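Local atomic coordinates of 2-dehydro-3-deoxy-D-arabinonate dehydratase (Sulfolobus solfataricus, PDB entry 2Q18), a protein that catalyses the dehydration of 2-dehydro-3-deoxy-D-arabinonate to 2,5-dioxopentanoate, a metal-dependent step in the pentose oxidation pathway that leads from D-arabinonate to 2-oxoglutarate. Residues Phe4-Arg9 with Ile13-Leu18. Residues are numbered along the deposited sequence; the frame is centred on the assembly and turned at random.
Sequences FRVVKR and ISYAIL
The ring of Phe4 lies over the beta carbon of Tyr15, its hydrogen-bonded partner across an antiparallel beta hairpin. CZ of Phe4 comes within 3.4 Å of CB of Tyr15, a CH-pi contact over one ring face, displaced toward the rim. Phe4 owes this to its first torsion (chi1 63°), which sets CG between the backbone N and carbonyl carbon and swings the ring across the neighbouring strand. The two aromatic planes are inclined by only 26°, but with centroids 5.5 Å apart they are slid past each other and barely overlap. Replacing Phe4 by alanine removes the ring, which would probably open a gap over CB of Tyr15 and leave helix 53-59 without part of its packing surface. At the tyrosine ring's edge, in its plane, sits CG2 of Val6, 3.8 Å from CE2 of Tyr15; the same methyl also meets CB of Ile13. Farther along this face, CD1 of Ile13 touches CD of the extended Lys8 chain at 3.8 Å. One water bridges the ends of Lys8 and Tyr15, accepting from NZ and donating to OH; in addition, NZ forms a salt bridge with Asp27 and OH a hydrogen bond with Asp46, both of the second subunit. Two reciprocal pairs of backbone bonds, Phe4 with Tyr15 and Val6 with Ile13, fix the register. Between them, Arg5 and Ser14 form a non-hydrogen-bonded pair on the other face, where CG of Arg5 lies 3.6 Å from OG of Ser14 before the chain bends away, NH2 making a salt bridge with Asp72 and NE a hydrogen bond to the carbonyl of Lys69. Helix 53-59 packs against Phe4, Val6 and Ile17, while strand 65-67 flanks strand 2-8 and strand 23-26 continues the antiparallel pairing beyond strand 11-17.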
# COMPACT_ATOMS: atom_id res chain seq x y z
N PHE A 4 3.52 12.28 -22.32
CA PHE A 4 2.96 11.02 -22.77
C PHE A 4 3.27 9.89 -21.79
O PHE A 4 4.08 10.06 -20.88
CB PHE A 4 3.38 10.68 -24.22
CG PHE A 4 4.87 10.48 -24.42
CD1 PHE A 4 5.72 11.57 -24.55
CD2 PHE A 4 5.39 9.19 -24.53
CE1 PHE A 4 7.10 11.38 -24.76
CE2 PHE A 4 6.76 8.99 -24.75
CZ PHE A 4 7.61 10.09 -24.86
N ARG A 5 2.62 8.75 -21.98
CA ARG A 5 2.79 7.61 -21.09
C ARG A 5 2.81 6.32 -21.90
O ARG A 5 2.07 6.18 -22.88
CB ARG A 5 1.68 7.58 -20.03
CG ARG A 5 1.90 6.57 -18.89
CD ARG A 5 0.83 6.71 -17.80
NE ARG A 5 -0.51 6.46 -18.31
CZ ARG A 5 -1.56 6.14 -17.55
NH1 ARG A 5 -1.43 6.03 -16.23
NH2 ARG A 5 -2.74 5.92 -18.12
N VAL A 6 3.68 5.41 -21.49
CA VAL A 6 3.74 4.08 -22.08
C VAL A 6 3.42 3.03 -21.03
O VAL A 6 3.59 3.27 -19.83
CB VAL A 6 5.14 3.77 -22.72
CG1 VAL A 6 5.54 4.86 -23.72
CG2 VAL A 6 6.22 3.60 -21.65
N VAL A 7 2.94 1.88 -21.49
CA VAL A 7 2.82 0.70 -20.64
C VAL A 7 3.93 -0.27 -21.06
O VAL A 7 4.18 -0.47 -22.26
CB VAL A 7 1.39 0.08 -20.69
CG1 VAL A 7 1.01 -0.39 -22.10
CG2 VAL A 7 1.24 -1.06 -19.67
N LYS A 8 4.61 -0.84 -20.07
CA LYS A 8 5.78 -1.67 -20.29
C LYS A 8 5.75 -2.80 -19.27
O LYS A 8 5.80 -2.55 -18.06
CB LYS A 8 7.05 -0.84 -20.12
CG LYS A 8 8.37 -1.59 -20.27
CD LYS A 8 9.53 -0.70 -19.84
CE LYS A 8 10.86 -1.23 -20.32
NZ LYS A 8 11.95 -0.27 -19.95
N ARG A 9 5.64 -4.03 -19.76
CA ARG A 9 5.56 -5.22 -18.91
C ARG A 9 4.54 -5.04 -17.78
O ARG A 9 4.79 -5.44 -16.64
CB ARG A 9 6.95 -5.58 -18.36
CG ARG A 9 8.06 -5.65 -19.41
CD ARG A 9 9.42 -5.79 -18.75
NE ARG A 9 9.47 -6.96 -17.88
CZ ARG A 9 10.01 -8.14 -18.21
NH1 ARG A 9 9.98 -9.14 -17.34
NH2 ARG A 9 10.58 -8.30 -19.40
N ILE A 13 5.29 4.08 -17.45
CA ILE A 13 6.34 5.08 -17.36
C ILE A 13 5.86 6.34 -18.08
O ILE A 13 5.38 6.27 -19.22
CB ILE A 13 7.69 4.62 -17.95
CG1 ILE A 13 8.14 3.28 -17.34
CG2 ILE A 13 8.78 5.69 -17.73
CD1 ILE A 13 9.32 2.63 -18.05
N SER A 14 5.99 7.48 -17.41
CA SER A 14 5.63 8.76 -18.01
C SER A 14 6.85 9.50 -18.51
O SER A 14 7.92 9.46 -17.89
CB SER A 14 4.85 9.63 -17.02
OG SER A 14 3.53 9.15 -16.89
N TYR A 15 6.68 10.18 -19.64
CA TYR A 15 7.74 10.97 -20.25
C TYR A 15 7.20 12.32 -20.66
O TYR A 15 6.00 12.47 -20.93
CB TYR A 15 8.31 10.27 -21.49
CG TYR A 15 8.89 8.90 -21.27
CD1 TYR A 15 10.22 8.75 -20.86
CD2 TYR A 15 8.13 7.76 -21.49
CE1 TYR A 15 10.76 7.48 -20.67
CE2 TYR A 15 8.66 6.49 -21.30
CZ TYR A 15 9.98 6.36 -20.90
OH TYR A 15 10.51 5.10 -20.70
N ALA A 16 8.09 13.31 -20.70
CA ALA A 16 7.76 14.63 -21.20
C ALA A 16 8.72 14.97 -22.33
O ALA A 16 9.94 14.79 -22.20
CB ALA A 16 7.86 15.65 -20.10
N ILE A 17 8.18 15.44 -23.45
CA ILE A 17 9.02 15.99 -24.51
C ILE A 17 9.00 17.51 -24.45
O ILE A 17 7.94 18.13 -24.40
CB ILE A 17 8.69 15.42 -25.94
CG1 ILE A 17 9.52 16.15 -27.01
CG2 ILE A 17 7.20 15.50 -26.25
CD1 ILE A 17 9.82 15.33 -28.26
N LEU A 18 10.20 18.09 -24.40
CA LEU A 18 10.38 19.54 -24.37
C LEU A 18 10.43 20.10 -25.79
O LEU A 18 10.62 19.35 -26.75
CB LEU A 18 11.64 19.89 -23.59
CG LEU A 18 11.59 20.02 -22.06
CD1 LEU A 18 10.63 19.04 -21.36
CD2 LEU A 18 12.99 19.91 -21.48
O HOH W 1 11.35 2.27 -21.28